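PDB 5NB8: protein NOV homolog, which acts as a secreted CCN-family signalling protein that binds integrins and NOTCH1 to regulate cell adhesion, proliferation and differentiation, represented here by its von Willebrand factor C domain. Local coordinates for residues 41-46 against 54-59; 16-19 against 25-28. All blocks are in the same frame, centred on the assembly; numbering follows the deposited sequence.

Interaction 1: residues 41-46 against 54-59; sequences QLDVLL and PKKVAV. With IMD (imidazole), chain F.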
ATOM      1  N   GLN A  41       1.225   7.702  -3.319  1.00 34.62           N
ATOM      2  CA  GLN A  41       2.356   8.576  -3.011  1.00 39.18           C
ATOM      3  C   GLN A  41       2.382   8.828  -1.515  1.00 44.52           C
ATOM      4  O   GLN A  41       1.558   9.589  -0.996  1.00 40.77           O
ATOM      5  CB  GLN A  41       2.249   9.912  -3.735  1.00 44.60           C
ATOM      6  CG  GLN A  41       2.766   9.954  -5.122  1.00 43.48           C
ATOM      7  CD  GLN A  41       2.758  11.373  -5.675  1.00 42.72           C
ATOM      8  OE1 GLN A  41       3.559  12.232  -5.283  1.00 40.33           O
ATOM      9  NE2 GLN A  41       1.849  11.620  -6.605  1.00 36.01           N
ATOM     10  N   LEU A  42       3.335   8.215  -0.818  1.00 34.13           N
ATOM     11  CA  LEU A  42       3.467   8.457   0.615  1.00 33.97           C
ATOM     12  C   LEU A  42       4.269   9.739   0.831  1.00 45.98           C
ATOM     13  O   LEU A  42       5.362   9.742   1.394  1.00 52.49           O
ATOM     14  CB  LEU A  42       4.091   7.248   1.311  1.00 33.98           C
ATOM     15  CG  LEU A  42       3.255   5.984   1.031  1.00 42.47           C
ATOM     16  CD1 LEU A  42       3.677   4.790   1.856  1.00 44.36           C
ATOM     17  CD2 LEU A  42       1.788   6.276   1.258  1.00 46.26           C
ATOM     18  N   ASP A  43       3.704  10.850   0.343  1.00 44.37           N
ATOM     19  CA  ASP A  43       4.425  12.109   0.388  1.00 38.28           C
ATOM     20  C   ASP A  43       4.170  12.829   1.706  1.00 37.91           C
ATOM     21  O   ASP A  43       3.495  12.330   2.609  1.00 45.95           O
ATOM     22  CB  ASP A  43       4.063  12.994  -0.800  1.00 36.44           C
ATOM     23  CG  ASP A  43       2.589  13.378  -0.827  1.00 38.49           C
ATOM     24  OD1 ASP A  43       1.791  12.831  -0.048  1.00 39.08           O
ATOM     25  OD2 ASP A  43       2.243  14.247  -1.635  1.00 46.70           O
ATOM     26  N   VAL A  44       4.749  14.017   1.824  1.00 40.10           N
ATOM     27  CA  VAL A  44       4.769  14.777   3.063  1.00 31.82           C
ATOM     28  C   VAL A  44       4.318  16.193   2.736  1.00 35.61           C
ATOM     29  O   VAL A  44       4.662  16.735   1.682  1.00 39.94           O
ATOM     30  CB  VAL A  44       6.179  14.769   3.691  1.00 39.87           C
ATOM     31  CG1 VAL A  44       6.230  15.647   4.909  1.00 39.86           C
ATOM     32  CG2 VAL A  44       6.608  13.334   4.043  1.00 40.08           C
ATOM     33  N   LEU A  45       3.522  16.779   3.622  1.00 39.44           N
ATOM     34  CA  LEU A  45       3.059  18.152   3.461  1.00 35.50           C
ATOM     35  C   LEU A  45       3.130  18.815   4.824  1.00 33.00           C
ATOM     36  O   LEU A  45       2.481  18.360   5.769  1.00 38.71           O
ATOM     37  CB  LEU A  45       1.635  18.210   2.895  1.00 33.71           C
ATOM     38  CG  LEU A  45       1.135  19.634   2.592  1.00 37.41           C
ATOM     39  CD1 LEU A  45       1.900  20.213   1.412  1.00 39.70           C
ATOM     40  CD2 LEU A  45      -0.359  19.687   2.314  1.00 35.43           C
ATOM     41  N   LEU A  46       3.916  19.875   4.925  1.00 35.18           N
ATOM     42  CA  LEU A  46       4.183  20.571   6.178  1.00 40.48           C
ATOM     43  C   LEU A  46       3.200  21.715   6.408  1.00 46.93           C
ATOM     44  O   LEU A  46       2.623  22.262   5.462  1.00 47.92           O
ATOM     45  CB  LEU A  46       5.612  21.107   6.174  1.00 40.59           C
ATOM     46  CG  LEU A  46       6.719  20.077   6.007  1.00 46.15           C
ATOM     47  CD1 LEU A  46       8.069  20.751   6.236  1.00 46.93           C
ATOM     48  CD2 LEU A  46       6.525  18.928   6.970  1.00 42.86           C
ATOM     49  N   PRO A  54      -2.108  20.113   8.115  1.00 54.41           N
ATOM     50  CA  PRO A  54      -2.339  19.231   6.966  1.00 52.69           C
ATOM     51  C   PRO A  54      -2.638  17.823   7.444  1.00 50.88           C
ATOM     52  O   PRO A  54      -1.989  17.311   8.355  1.00 53.42           O
ATOM     53  CB  PRO A  54      -1.012  19.289   6.194  1.00 54.90           C
ATOM     54  CG  PRO A  54      -0.345  20.540   6.669  1.00 56.75           C
ATOM     55  CD  PRO A  54      -0.749  20.677   8.105  1.00 54.56           C
ATOM     56  N   LYS A  55      -3.638  17.201   6.829  1.00 46.87           N
ATOM     57  CA  LYS A  55      -4.011  15.839   7.190  1.00 47.54           C
ATOM     58  C   LYS A  55      -4.500  15.112   5.945  1.00 47.25           C
ATOM     59  O   LYS A  55      -5.268  15.675   5.158  1.00 44.78           O
ATOM     60  CB  LYS A  55      -5.085  15.860   8.285  1.00 63.12           C
ATOM     61  CG  LYS A  55      -5.561  14.507   8.765  1.00 69.82           C
ATOM     62  CD  LYS A  55      -6.545  14.680   9.924  1.00 80.90           C
ATOM     63  CE  LYS A  55      -7.242  13.370  10.271  1.00 91.64           C
ATOM     64  NZ  LYS A  55      -6.272  12.267  10.533  1.00 95.88           N
ATOM     65  N   LYS A  56      -4.043  13.875   5.757  1.00 41.21           N
ATOM     66  CA  LYS A  56      -4.466  13.059   4.627  1.00 38.81           C
ATOM     67  C   LYS A  56      -5.715  12.280   5.007  1.00 44.40           C
ATOM     68  O   LYS A  56      -5.760  11.649   6.068  1.00 48.55           O
ATOM     69  CB  LYS A  56      -3.355  12.103   4.190  1.00 45.88           C
ATOM     70  CG  LYS A  56      -2.769  12.457   2.842  1.00 44.60           C
ATOM     71  CD  LYS A  56      -1.745  11.451   2.401  1.00 44.71           C
ATOM     72  CE  LYS A  56      -1.270  11.772   0.993  1.00 47.29           C
ATOM     73  NZ  LYS A  56      -0.364  10.709   0.474  1.00 53.96           N
ATOM     74  N   VAL A  57      -6.731  12.347   4.144  1.00 44.19           N
ATOM     75  CA  VAL A  57      -8.073  11.837   4.401  1.00 46.16           C
ATOM     76  C   VAL A  57      -8.554  11.083   3.163  1.00 46.59           C
ATOM     77  O   VAL A  57      -8.241  11.456   2.028  1.00 34.97           O
ATOM     78  CB  VAL A  57      -9.061  12.980   4.768  1.00 43.30           C
ATOM     79  CG1 VAL A  57     -10.427  12.429   5.123  1.00 56.37           C
ATOM     80  CG2 VAL A  57      -8.534  13.813   5.934  1.00 47.96           C
ATOM     81  N   ALA A  58      -9.301  10.002   3.390  1.00 40.55           N
ATOM     82  CA  ALA A  58      -9.975   9.305   2.302  1.00 38.97           C
ATOM     83  C   ALA A  58     -10.897  10.250   1.527  1.00 42.15           C
ATOM     84  O   ALA A  58     -11.497  11.172   2.084  1.00 40.24           O
ATOM     85  CB  ALA A  58     -10.782   8.120   2.842  1.00 35.81           C
ATOM     86  N   VAL A  59     -11.021   9.988   0.232  1.00 47.85           N
ATOM     87  CA  VAL A  59     -11.748  10.844  -0.701  1.00 46.63           C
ATOM     88  C   VAL A  59     -12.699   9.964  -1.508  1.00 41.09           C
ATOM     89  O   VAL A  59     -12.303   8.863  -1.919  1.00 42.58           O
ATOM     90  CB  VAL A  59     -10.764  11.610  -1.604  1.00 50.26           C
ATOM     91  CG1 VAL A  59     -11.445  12.116  -2.865  1.00 59.56           C
ATOM     92  CG2 VAL A  59     -10.149  12.777  -0.829  1.00 40.13           C
TER
HETATM   93  N1  IMD F 202      -1.897  12.011  -3.535  1.00107.45           N
HETATM   94  C2  IMD F 202      -1.556  12.141  -2.237  1.00107.50           C
HETATM   95  N3  IMD F 202      -0.513  12.991  -2.141  1.00105.90           N
HETATM   96  C4  IMD F 202      -0.189  13.400  -3.382  1.00105.82           C
HETATM   97  C5  IMD F 202      -1.064  12.781  -4.263  1.00106.31           C
HETATM   98  O   HOH W   1       1.538  10.472   2.957  1.00 58.86           O
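Asp43 OD1 is gripped by several donors at once: Lys56 NZ reaches it at 3.1 Å in a hydrogen-bonded salt bridge, the indole NE1 of Trp67 on the neighbouring strand bonds to it too, and a bound imidazole adds a weak bond. The ammonium arrives on the syn side of OD1, 30° out of the carboxylate plane. A lysine suits this place because its chain, fully extended beyond CG, carries NZ from strand 54-57 across to the loop, where the carbonyl O of Gln41 also lies 2.7 Å from NZ. One water extends the link, accepting from Lys56 NZ and donating to Asp43 O at 2.7 Å. Leu42 centres an inverse gamma turn, a tight bend closed by a weak bond from Asp43 N to Gln41 O; with chi1 near 62°, the Asp43 carboxylate turns toward the lysine. The imidazole is probably from the crystallisation liquor. Farther along, Pro54 packs its ring carbons against the carbonyl oxygens of Leu45 and Leu46, and Leu45 CD2 adds an apolar touch 4.0 Å from Pro54 CB. In this von Willebrand factor C domain, the contact ties the loop after strand 33-38 to the C-terminal strand pair 54-57 and 66-69. Oxygen atoms gathered around Lys56 NZ would be expected to favour its charged form, and the ammonium in turn to stabilise the Asp43 carboxylate.

Interaction 2: residues 16-19 against 25-28; sequences GEKF and YHCT
With chi1 at 64°, Phe19 holds CG between its own backbone N and carbonyl carbon, and this turns the ring across to Cys27, whose CB sits over one face, 3.6 Å from the ring centroid. The Cys27 CB lies toward the rim, nearest Phe19 CZ at 3.4 Å, while SG approaches obliquely in a sulfur-aromatic contact. A small cysteine lets CB come close over the ring face, and its sulfur is committed to the disulfide with Cys36. The backbones form an antiparallel beta hairpin, strands 18-19 and 25-30, within the three-stranded sheet of the von Willebrand factor C domain. Phe19 and Cys27 are its hydrogen-bonded pair: Phe19 N gives to Cys27 O at 2.9 Å, and Cys27 N returns a bond to Phe19 O at 2.8 Å, almost in line with that carbonyl. Next to them, Lys18 and Thr28 make a non-hydrogen-bonded pair on the face away from the ring. Their side chains run alongside each other, and a bend at the end of the lysine brings NZ to Thr28 OG1 at 2.9 Å. Lys18 CD meets the edge of the His26 ring, 3.3 Å from NE2. With an alanine here in place of Phe19, Cys27 CB would probably lose its aromatic cover and Tyr13 its stacking partner. Outside the hairpin strands, Phe8 also meets the Phe19 ring, with the planes at about 40°.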
ATOM      1  N   GLY A  16       6.880 -16.375  -7.120  1.00 40.74           N
ATOM      2  CA  GLY A  16       6.762 -15.481  -8.247  1.00 44.53           C
ATOM      3  C   GLY A  16       5.377 -14.907  -8.507  1.00 43.18           C
ATOM      4  O   GLY A  16       5.250 -14.041  -9.382  1.00 46.37           O
ATOM      5  N   GLU A  17       4.338 -15.344  -7.791  1.00 38.01           N
ATOM      6  CA  GLU A  17       2.983 -14.828  -8.014  1.00 41.37           C
ATOM      7  C   GLU A  17       2.799 -13.450  -7.373  1.00 42.77           C
ATOM      8  O   GLU A  17       3.347 -13.163  -6.304  1.00 37.45           O
ATOM      9  CB  GLU A  17       1.933 -15.811  -7.471  1.00 43.35           C
ATOM     10  CG  GLU A  17       0.462 -15.410  -7.670  1.00 55.05           C
ATOM     11  CD  GLU A  17      -0.561 -16.505  -7.290  1.00 65.84           C
ATOM     12  OE1 GLU A  17      -0.161 -17.592  -6.815  1.00 68.19           O
ATOM     13  OE2 GLU A  17      -1.780 -16.274  -7.477  1.00 71.30           O
ATOM     14  N   LYS A  18       2.003 -12.607  -8.027  1.00 45.21           N
ATOM     15  CA  LYS A  18       1.721 -11.247  -7.590  1.00 42.58           C
ATOM     16  C   LYS A  18       0.245 -11.073  -7.249  1.00 43.93           C
ATOM     17  O   LYS A  18      -0.629 -11.664  -7.881  1.00 43.41           O
ATOM     18  CB  LYS A  18       2.107 -10.244  -8.679  1.00 51.23           C
ATOM     19  CG  LYS A  18       3.602 -10.176  -8.965  1.00 51.88           C
ATOM     20  CD  LYS A  18       3.913  -9.206 -10.101  1.00 60.83           C
ATOM     21  CE  LYS A  18       5.406  -9.186 -10.422  1.00 66.50           C
ATOM     22  NZ  LYS A  18       6.236  -8.582  -9.338  1.00 66.35           N
ATOM     23  N   PHE A  19      -0.041 -10.231  -6.259  1.00 41.39           N
ATOM     24  CA  PHE A  19      -1.433 -10.014  -5.876  1.00 40.59           C
ATOM     25  C   PHE A  19      -1.569  -8.647  -5.228  1.00 35.56           C
ATOM     26  O   PHE A  19      -0.583  -7.980  -4.906  1.00 34.16           O
ATOM     27  CB  PHE A  19      -1.929 -11.098  -4.919  1.00 33.20           C
ATOM     28  CG  PHE A  19      -1.206 -11.108  -3.603  1.00 36.66           C
ATOM     29  CD1 PHE A  19       0.052 -11.689  -3.498  1.00 36.31           C
ATOM     30  CD2 PHE A  19      -1.776 -10.539  -2.471  1.00 37.79           C
ATOM     31  CE1 PHE A  19       0.730 -11.700  -2.295  1.00 37.11           C
ATOM     32  CE2 PHE A  19      -1.100 -10.550  -1.262  1.00 36.97           C
ATOM     33  CZ  PHE A  19       0.160 -11.142  -1.179  1.00 36.36           C
ATOM     34  N   TYR A  25      -1.693  -1.487  -2.363  1.00 32.48           N
ATOM     35  CA  TYR A  25      -0.432  -2.230  -2.318  1.00 37.28           C
ATOM     36  C   TYR A  25      -0.357  -3.292  -3.408  1.00 37.74           C
ATOM     37  O   TYR A  25      -1.368  -3.861  -3.820  1.00 36.56           O
ATOM     38  CB  TYR A  25      -0.225  -2.872  -0.944  1.00 33.50           C
ATOM     39  CG  TYR A  25       0.352  -1.883   0.032  1.00 38.68           C
ATOM     40  CD1 TYR A  25      -0.471  -1.070   0.795  1.00 43.16           C
ATOM     41  CD2 TYR A  25       1.723  -1.734   0.162  1.00 37.49           C
ATOM     42  CE1 TYR A  25       0.058  -0.145   1.684  1.00 47.61           C
ATOM     43  CE2 TYR A  25       2.261  -0.806   1.037  1.00 47.54           C
ATOM     44  CZ  TYR A  25       1.415  -0.012   1.794  1.00 48.92           C
ATOM     45  OH  TYR A  25       1.942   0.905   2.669  1.00 61.27           O
ATOM     46  N   HIS A  26       0.867  -3.544  -3.871  1.00 39.49           N
ATOM     47  CA  HIS A  26       1.170  -4.591  -4.840  1.00 36.11           C
ATOM     48  C   HIS A  26       2.201  -5.514  -4.206  1.00 33.76           C
ATOM     49  O   HIS A  26       3.273  -5.053  -3.803  1.00 32.19           O
ATOM     50  CB  HIS A  26       1.703  -3.986  -6.139  1.00 47.69           C
ATOM     51  CG  HIS A  26       2.057  -4.991  -7.190  1.00 69.29           C
ATOM     52  ND1 HIS A  26       1.107  -5.632  -7.955  1.00 76.39           N
ATOM     53  CD2 HIS A  26       3.257  -5.449  -7.620  1.00 76.66           C
ATOM     54  CE1 HIS A  26       1.705  -6.452  -8.801  1.00 77.66           C
ATOM     55  NE2 HIS A  26       3.010  -6.359  -8.619  1.00 76.06           N
ATOM     56  N   CYS A  27       1.884  -6.809  -4.123  1.00 32.61           N
ATOM     57  CA  CYS A  27       2.688  -7.771  -3.380  1.00 36.63           C
ATOM     58  C   CYS A  27       3.183  -8.882  -4.292  1.00 35.16           C
ATOM     59  O   CYS A  27       2.507  -9.275  -5.244  1.00 34.81           O
ATOM     60  CB  CYS A  27       1.898  -8.393  -2.215  1.00 38.23           C
ATOM     61  SG  CYS A  27       1.285  -7.170  -0.998  1.00 36.76           S
ATOM     62  N   THR A  28       4.367  -9.397  -3.968  1.00 29.26           N
ATOM     63  CA  THR A  28       4.964 -10.511  -4.697  1.00 32.58           C
ATOM     64  C   THR A  28       5.440 -11.560  -3.703  1.00 33.46           C
ATOM     65  O   THR A  28       6.064 -11.231  -2.693  1.00 33.96           O
ATOM     66  CB  THR A  28       6.139 -10.042  -5.563  1.00 41.80           C
ATOM     67  OG1 THR A  28       5.666  -9.067  -6.501  1.00 45.13           O
ATOM     68  CG2 THR A  28       6.792 -11.233  -6.334  1.00 41.71           C
TER

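How the interactions relate
The two contacts follow one another along the chain, interaction 2 closing before interaction 1 opens, and they lie on opposite sides of the chain's centre. Their centres are 25 Å apart, although their nearest atoms come to about 4 Å without touching. Interaction 2 belongs to the three-stranded sheet of strands 18-19, 25-30 and 33-38, with regular backbone pairing and a disulfide at Cys27; interaction 1 joins a loop to the C-terminal strand pair through side chains and a water. Strand 33-38, paired with 25-30, leads on toward 41-46, and the Cys40–Cys64 and Cys23–Cys63 disulfides give further covalent links within the same domain. The imidazole belongs to interaction 1 alone.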